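Protease (Penicillium cyclopium, PDB 5Z6O) is a subtilisin-like serine protease of the proteinase K kind that probably hydrolyses casein, gelatin and type IV collagen through a charge relay system. Local coordinates at residues A1-S14 against S21-G33. Sequence-based numbering, arbitrary orientation.
Sequences ANVVQRNSPSWGLS and SGATDYVYDSTAG
Val3 sits on the ring of Tyr28 where strands 2-5 and 26-29 pair as a two-stranded antiparallel sheet. Val3 CB lies over one face, 4.0 Å from the Tyr28 ring centroid in a CH-pi contact, and Val3 CG1, anti to the backbone N (chi1 -178°), reaches Tyr28 OH at 3.3 Å. The other branch, Val3 CG2, fills the hollow against Ser30 CB (3.7 Å). Backbone bonds between Val3 and Tyr28 and between Gln5 and Tyr26 join the strands, Gln5 N to Tyr26 O being almost straight. On the same face, Gln5 OE1 meets the Tyr26 ring edge in plane, Leu13 CB packs 4.0 Å from Tyr26 CG, and Tyr28 CD1 lies over one face of the Tyr26 ring. The other side of the sheet carries Val4 and Val27 side by side, with Val4 CG1 also against the Arg6 guanidinium face.

At one end Asp25 OD1 takes Asn7 N (3.0 Å) and Thr24 OG1 from opposite faces of its carboxylate, which fixes the turn of the group, while OD2 forms a long salt bridge to Arg6 NH1. Nearby Ser8 N bonds to Thr24 O, and Ser14 CB presses on Asp25 O (3.3 Å) from helix 11-16. At the other end Ala1 N is gripped by Ser30 OG and by Asp29 OD1 (3.2 Å), the latter approached from above the carboxylate plane. Asp29 OD2 closes an Asx turn onto Thr31 N and also accepts from Thr31 OG1. With an alanine at Asp29 the terminal ammonium is likely to lose its countercharge, and Thr31 the acceptor that closes the turn.

This small sheet lies away from the active site, at the periphery of the subtilase fold. Helix 11-16 covers Tyr26 through Leu13 and Ile16, Tyr26 OH bonds to Val88 O, and Gln5 OE1 to Lys90 NZ. Tyr28 and Asp29 rest on helix 227-245 at Tyr240 and Leu244.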
ATOM      1  N   ALA A   1       1.336  21.281 -10.466  1.00 28.52           N
ATOM      2  CA  ALA A   1       2.526  21.426 -11.309  1.00 32.23           C
ATOM      3  C   ALA A   1       3.455  20.243 -11.048  1.00 14.42           C
ATOM      4  O   ALA A   1       3.358  19.636  -9.994  1.00 19.21           O
ATOM      5  CB  ALA A   1       3.224  22.715 -11.020  1.00 31.73           C
ATOM      6  N   ASN A   2       4.328  19.907 -12.004  1.00 17.43           N
ATOM      7  CA  ASN A   2       5.215  18.756 -11.827  1.00 15.29           C
ATOM      8  C   ASN A   2       6.302  19.041 -10.811  1.00 20.32           C
ATOM      9  O   ASN A   2       6.930  20.098 -10.851  1.00 20.98           O
ATOM     10  CB  ASN A   2       5.862  18.370 -13.146  1.00 17.58           C
ATOM     11  CG  ASN A   2       4.936  17.610 -14.047  1.00 24.81           C
ATOM     12  OD1 ASN A   2       3.730  17.553 -13.831  1.00 18.31           O
ATOM     13  ND2 ASN A   2       5.503  17.023 -15.087  1.00 21.84           N
ATOM     14  N   VAL A   3       6.509  18.105  -9.884  1.00 12.46           N
ATOM     15  CA  VAL A   3       7.602  18.120  -8.924  1.00 13.47           C
ATOM     16  C   VAL A   3       8.501  16.957  -9.287  1.00 10.93           C
ATOM     17  O   VAL A   3       8.016  15.893  -9.715  1.00 13.86           O
ATOM     18  CB  VAL A   3       7.095  17.989  -7.473  1.00 13.24           C
ATOM     19  CG1 VAL A   3       8.245  18.063  -6.458  1.00 15.02           C
ATOM     20  CG2 VAL A   3       6.076  19.053  -7.198  1.00 22.33           C
ATOM     21  N   VAL A   4       9.809  17.138  -9.145  1.00 12.65           N
ATOM     22  CA  VAL A   4      10.756  16.078  -9.487  1.00  9.69           C
ATOM     23  C   VAL A   4      11.599  15.769  -8.262  1.00 13.73           C
ATOM     24  O   VAL A   4      12.157  16.680  -7.650  1.00 13.50           O
ATOM     25  CB  VAL A   4      11.677  16.455 -10.670  1.00 12.84           C
ATOM     26  CG1 VAL A   4      12.681  15.308 -10.918  1.00 14.26           C
ATOM     27  CG2 VAL A   4      10.894  16.745 -11.912  1.00 18.43           C
ATOM     28  N   GLN A   5      11.658  14.500  -7.876  1.00 10.36           N
ATOM     29  CA  GLN A   5      12.549  14.039  -6.823  1.00  9.83           C
ATOM     30  C   GLN A   5      13.689  13.327  -7.536  1.00 16.33           C
ATOM     31  O   GLN A   5      13.535  12.192  -7.983  1.00 12.99           O
ATOM     32  CB  GLN A   5      11.852  13.086  -5.857  1.00  9.53           C
ATOM     33  CG  GLN A   5      12.838  12.549  -4.813  1.00  8.84           C
ATOM     34  CD  GLN A   5      12.185  11.604  -3.801  1.00 13.96           C
ATOM     35  OE1 GLN A   5      11.086  11.127  -4.045  1.00 12.22           O
ATOM     36  NE2 GLN A   5      12.887  11.292  -2.702  1.00 11.09           N
ATOM     37  N   ARG A   6      14.839  13.980  -7.653  1.00 10.51           N
ATOM     38  CA  ARG A   6      15.916  13.374  -8.429  1.00 13.08           C
ATOM     39  C   ARG A   6      16.657  12.304  -7.637  1.00 11.43           C
ATOM     40  O   ARG A   6      16.834  12.413  -6.426  1.00 11.73           O
ATOM     41  CB  ARG A   6      16.897  14.457  -8.901  1.00 12.63           C
ATOM     42  CG  ARG A   6      16.242  15.279  -9.990  1.00 16.30           C
ATOM     43  CD  ARG A   6      17.212  16.113 -10.781  1.00 22.53           C
ATOM     44  NE  ARG A   6      16.452  17.151 -11.452  1.00 19.60           N
ATOM     45  CZ  ARG A   6      15.957  17.068 -12.682  1.00 17.97           C
ATOM     46  NH1 ARG A   6      16.126  15.985 -13.425  1.00 21.67           N
ATOM     47  NH2 ARG A   6      15.289  18.098 -13.171  1.00 31.16           N
ATOM     48  N   ASN A   7      17.136  11.280  -8.347  1.00 13.61           N
ATOM     49  CA  ASN A   7      17.901  10.189  -7.727  1.00 14.88           C
ATOM     50  C   ASN A   7      17.144   9.617  -6.530  1.00 17.78           C
ATOM     51  O   ASN A   7      17.640   9.551  -5.402  1.00 17.42           O
ATOM     52  CB  ASN A   7      19.293  10.661  -7.320  1.00 17.99           C
ATOM     53  CG  ASN A   7      20.048  11.235  -8.502  1.00 35.50           C
ATOM     54  OD1 ASN A   7      20.648  12.319  -8.424  1.00 40.90           O
ATOM     55  ND2 ASN A   7      19.963  10.535  -9.637  1.00 29.10           N
ATOM     56  N   SER A   8      15.891   9.269  -6.767  1.00 15.66           N
ATOM     57  CA  SER A   8      15.057   8.870  -5.641  1.00 16.27           C
ATOM     58  C   SER A   8      15.685   7.677  -4.925  1.00 13.41           C
ATOM     59  O   SER A   8      16.266   6.793  -5.570  1.00 14.61           O
ATOM     60  CB  SER A   8      13.672   8.488  -6.129  1.00 17.98           C
ATOM     61  OG  SER A   8      13.772   7.455  -7.103  1.00 52.23           O
ATOM     62  N   PRO A   9      15.539   7.599  -3.605  1.00 14.01           N
ATOM     63  CA  PRO A   9      16.290   6.601  -2.826  1.00 12.59           C
ATOM     64  C   PRO A   9      15.716   5.196  -2.865  1.00 16.82           C
ATOM     65  O   PRO A   9      16.268   4.301  -2.214  1.00 18.37           O
ATOM     66  CB  PRO A   9      16.233   7.168  -1.401  1.00 16.83           C
ATOM     67  CG  PRO A   9      14.996   7.952  -1.372  1.00 15.32           C
ATOM     68  CD  PRO A   9      14.858   8.583  -2.749  1.00 13.46           C
ATOM     69  N   SER A  10      14.621   4.969  -3.588  1.00 10.43           N
ATOM     70  CA  SER A  10      14.123   3.614  -3.803  1.00  8.37           C
ATOM     71  C   SER A  10      13.736   3.513  -5.271  1.00  9.12           C
ATOM     72  O   SER A  10      13.017   4.394  -5.757  1.00 11.28           O
ATOM     73  CB  SER A  10      12.905   3.314  -2.917  1.00  9.66           C
ATOM     74  OG  SER A  10      12.444   1.984  -3.172  1.00 11.99           O
ATOM     75  N   TRP A  11      14.195   2.454  -5.963  1.00  9.54           N
ATOM     76  CA  TRP A  11      13.890   2.289  -7.393  1.00 10.30           C
ATOM     77  C   TRP A  11      12.392   2.214  -7.649  1.00 12.08           C
ATOM     78  O   TRP A  11      11.942   2.577  -8.737  1.00  8.93           O
ATOM     79  CB  TRP A  11      14.593   1.030  -7.977  1.00 11.24           C
ATOM     80  CG  TRP A  11      13.999  -0.259  -7.495  1.00 10.01           C
ATOM     81  CD1 TRP A  11      14.351  -0.972  -6.376  1.00 10.90           C
ATOM     82  CD2 TRP A  11      12.930  -0.988  -8.107  1.00  8.64           C
ATOM     83  NE1 TRP A  11      13.552  -2.093  -6.250  1.00 10.33           N
ATOM     84  CE2 TRP A  11      12.651  -2.105  -7.282  1.00  7.99           C
ATOM     85  CE3 TRP A  11      12.148  -0.779  -9.242  1.00  8.37           C
ATOM     86  CZ2 TRP A  11      11.657  -3.034  -7.587  1.00 10.82           C
ATOM     87  CZ3 TRP A  11      11.134  -1.726  -9.535  1.00  7.67           C
ATOM     88  CH2 TRP A  11      10.936  -2.837  -8.734  1.00 10.67           C
ATOM     89  N   GLY A  12      11.595   1.802  -6.660  1.00  9.22           N
ATOM     90  CA  GLY A  12      10.161   1.656  -6.905  1.00  7.68           C
ATOM     91  C   GLY A  12       9.471   2.987  -7.176  1.00  8.54           C
ATOM     92  O   GLY A  12       8.561   3.071  -8.015  1.00 11.51           O
ATOM     93  N   LEU A  13       9.926   4.059  -6.515  1.00  9.50           N
ATOM     94  CA  LEU A  13       9.352   5.373  -6.774  1.00  7.37           C
ATOM     95  C   LEU A  13       9.598   5.800  -8.209  1.00  8.45           C
ATOM     96  O   LEU A  13       8.678   6.209  -8.927  1.00 11.18           O
ATOM     97  CB  LEU A  13       9.958   6.417  -5.821  1.00 10.31           C
ATOM     98  CG  LEU A  13       9.667   6.194  -4.337  1.00 11.09           C
ATOM     99  CD1 LEU A  13      10.330   7.334  -3.559  1.00 13.44           C
ATOM    100  CD2 LEU A  13       8.145   6.204  -4.045  1.00  9.66           C
ATOM    101  N   SER A  14      10.851   5.766  -8.644  1.00 10.29           N
ATOM    102  CA  SER A  14      11.096   6.237  -9.997  1.00 10.47           C
ATOM    103  C   SER A  14      10.482   5.310 -11.030  1.00  9.77           C
ATOM    104  O   SER A  14      10.125   5.769 -12.115  1.00 13.08           O
ATOM    105  CB  SER A  14      12.596   6.398 -10.235  1.00 15.81           C
ATOM    106  OG  SER A  14      13.290   5.331  -9.641  1.00 20.63           O
ATOM    107  N   SER A  21      11.690   0.879 -17.550  1.00 15.49           N
ATOM    108  CA  SER A  21      12.506   0.707 -16.350  1.00 15.02           C
ATOM    109  C   SER A  21      13.844   1.434 -16.488  1.00 23.57           C
ATOM    110  O   SER A  21      14.236   1.886 -17.562  1.00 20.88           O
ATOM    111  CB  SER A  21      12.750  -0.771 -16.055  1.00 20.42           C
ATOM    112  OG  SER A  21      13.610  -1.293 -17.056  1.00 31.57           O
ATOM    113  N   GLY A  22      14.552   1.531 -15.369  1.00 20.16           N
ATOM    114  CA  GLY A  22      15.849   2.172 -15.307  1.00 21.42           C
ATOM    115  C   GLY A  22      15.819   3.646 -14.959  1.00 29.59           C
ATOM    116  O   GLY A  22      16.882   4.271 -14.876  1.00 25.04           O
ATOM    117  N   ALA A  23      14.644   4.224 -14.744  1.00 25.30           N
ATOM    118  CA  ALA A  23      14.568   5.640 -14.430  1.00 19.47           C
ATOM    119  C   ALA A  23      15.186   5.920 -13.063  1.00 17.04           C
ATOM    120  O   ALA A  23      15.220   5.057 -12.183  1.00 18.84           O
ATOM    121  CB  ALA A  23      13.110   6.101 -14.448  1.00 21.35           C
ATOM    122  N   THR A  24      15.667   7.154 -12.876  1.00 13.53           N
ATOM    123  CA  THR A  24      16.282   7.489 -11.601  1.00 17.31           C
ATOM    124  C   THR A  24      15.507   8.521 -10.817  1.00 16.57           C
ATOM    125  O   THR A  24      15.782   8.679  -9.631  1.00 14.67           O
ATOM    126  CB  THR A  24      17.709   8.018 -11.791  1.00 20.02           C
ATOM    127  OG1 THR A  24      17.662   9.162 -12.624  1.00 18.62           O
ATOM    128  CG2 THR A  24      18.602   6.949 -12.428  1.00 27.64           C
ATOM    129  N   ASP A  25      14.592   9.244 -11.456  1.00 12.54           N
ATOM    130  CA  ASP A  25      13.869  10.332 -10.815  1.00  8.63           C
ATOM    131  C   ASP A  25      12.397  10.000 -10.666  1.00 11.71           C
ATOM    132  O   ASP A  25      11.817   9.344 -11.522  1.00 12.57           O
ATOM    133  CB  ASP A  25      13.957  11.613 -11.631  1.00 12.56           C
ATOM    134  CG  ASP A  25      15.374  11.989 -11.968  1.00 20.01           C
ATOM    135  OD1 ASP A  25      16.297  11.583 -11.245  1.00 17.56           O
ATOM    136  OD2 ASP A  25      15.542  12.704 -12.962  1.00 19.22           O
ATOM    137  N   TYR A  26      11.791  10.503  -9.606  1.00  9.19           N
ATOM    138  CA  TYR A  26      10.352  10.348  -9.385  1.00  8.00           C
ATOM    139  C   TYR A  26       9.651  11.669  -9.702  1.00  9.72           C
ATOM    140  O   TYR A  26       9.993  12.710  -9.133  1.00 12.86           O
ATOM    141  CB  TYR A  26      10.116   9.903  -7.941  1.00  8.82           C
ATOM    142  CG  TYR A  26       8.655   9.808  -7.537  1.00 11.13           C
ATOM    143  CD1 TYR A  26       7.703   9.296  -8.405  1.00 11.95           C
ATOM    144  CD2 TYR A  26       8.247  10.199  -6.262  1.00  9.22           C
ATOM    145  CE1 TYR A  26       6.329   9.216  -8.004  1.00  7.48           C
ATOM    146  CE2 TYR A  26       6.910  10.114  -5.867  1.00 11.47           C
ATOM    147  CZ  TYR A  26       5.973   9.612  -6.747  1.00  8.08           C
ATOM    148  OH  TYR A  26       4.636   9.549  -6.380  1.00 10.35           O
ATOM    149  N   VAL A  27       8.687  11.636 -10.618  1.00  9.56           N
ATOM    150  CA  VAL A  27       8.003  12.834 -11.112  1.00 10.89           C
ATOM    151  C   VAL A  27       6.527  12.695 -10.767  1.00 10.07           C
ATOM    152  O   VAL A  27       5.918  11.668 -11.091  1.00 11.35           O
ATOM    153  CB  VAL A  27       8.177  13.006 -12.637  1.00 11.77           C
ATOM    154  CG1 VAL A  27       7.522  14.309 -13.081  1.00 13.80           C
ATOM    155  CG2 VAL A  27       9.659  12.978 -13.011  1.00 17.55           C
ATOM    156  N   TYR A  28       5.954  13.726 -10.134  1.00 12.13           N
ATOM    157  CA  TYR A  28       4.580  13.628  -9.633  1.00  9.20           C
ATOM    158  C   TYR A  28       3.978  15.029  -9.573  1.00 10.99           C
ATOM    159  O   TYR A  28       4.690  16.016  -9.457  1.00 12.24           O
ATOM    160  CB  TYR A  28       4.535  12.930  -8.248  1.00  8.37           C
ATOM    161  CG  TYR A  28       5.312  13.681  -7.175  1.00 11.34           C
ATOM    162  CD1 TYR A  28       6.698  13.501  -7.012  1.00 10.36           C
ATOM    163  CD2 TYR A  28       4.671  14.598  -6.356  1.00 10.41           C
ATOM    164  CE1 TYR A  28       7.411  14.220  -6.038  1.00 11.43           C
ATOM    165  CE2 TYR A  28       5.364  15.297  -5.363  1.00 13.25           C
ATOM    166  CZ  TYR A  28       6.735  15.121  -5.242  1.00 10.93           C
ATOM    167  OH  TYR A  28       7.354  15.806  -4.245  1.00 13.57           O
ATOM    168  N   ASP A  29       2.664  15.112  -9.635  1.00 11.29           N
ATOM    169  CA  ASP A  29       1.999  16.409  -9.500  1.00 12.68           C
ATOM    170  C   ASP A  29       2.058  16.921  -8.064  1.00 13.68           C
ATOM    171  O   ASP A  29       1.906  16.155  -7.104  1.00 11.75           O
ATOM    172  CB  ASP A  29       0.533  16.292  -9.919  1.00 10.83           C
ATOM    173  CG  ASP A  29      -0.141  17.615  -9.929  1.00 13.92           C
ATOM    174  OD1 ASP A  29       0.149  18.355 -10.882  1.00 17.35           O
ATOM    175  OD2 ASP A  29      -0.875  17.945  -8.965  1.00 11.00           O
ATOM    176  N   SER A  30       2.239  18.235  -7.911  1.00  9.62           N
ATOM    177  CA  SER A  30       2.441  18.836  -6.592  1.00 11.29           C
ATOM    178  C   SER A  30       1.276  18.622  -5.636  1.00 12.89           C
ATOM    179  O   SER A  30       1.470  18.794  -4.425  1.00 14.47           O
ATOM    180  CB  SER A  30       2.673  20.333  -6.717  1.00 16.44           C
ATOM    181  OG  SER A  30       1.534  20.896  -7.350  1.00 16.78           O
ATOM    182  N   THR A  31       0.083  18.269  -6.126  1.00 12.85           N
ATOM    183  CA  THR A  31      -1.019  17.981  -5.191  1.00 12.97           C
ATOM    184  C   THR A  31      -0.618  16.880  -4.206  1.00 13.74           C
ATOM    185  O   THR A  31      -0.962  16.948  -3.019  1.00 12.76           O
ATOM    186  CB  THR A  31      -2.305  17.588  -5.918  1.00 13.51           C
ATOM    187  OG1 THR A  31      -2.020  16.614  -6.917  1.00 12.45           O
ATOM    188  CG2 THR A  31      -2.979  18.821  -6.561  1.00 14.51           C
ATOM    189  N   ALA A  32       0.093  15.854  -4.695  1.00 11.68           N
ATOM    190  CA  ALA A  32       0.831  14.904  -3.849  1.00 15.39           C
ATOM    191  C   ALA A  32      -0.044  14.225  -2.799  1.00 11.03           C
ATOM    192  O   ALA A  32       0.436  13.899  -1.717  1.00  9.38           O
ATOM    193  CB  ALA A  32       2.023  15.603  -3.166  1.00 13.63           C
ATOM    194  N   GLY A  33      -1.311  13.954  -3.117  1.00 11.80           N
ATOM    195  CA  GLY A  33      -2.165  13.261  -2.184  1.00  9.80           C
ATOM    196  C   GLY A  33      -2.637  14.091  -1.015  1.00 11.49           C
ATOM    197  O   GLY A  33      -3.180  13.539  -0.064  1.00 11.57           O
TER
HETATM  198  O   HOH W   1       1.040  17.872 -13.206  1.00 30.63           O
HETATM  199  O   HOH W   2      18.206  13.687 -12.806  1.00 38.32           O
HETATM  200  O   HOH W   3      15.757   5.814  -8.256  1.00 26.68           O
HETATM  201  O   HOH W   4      13.271   2.756 -11.478  1.00 23.32           O
HETATM  202  O   HOH W   5      10.368   8.219 -13.465  1.00 17.59           O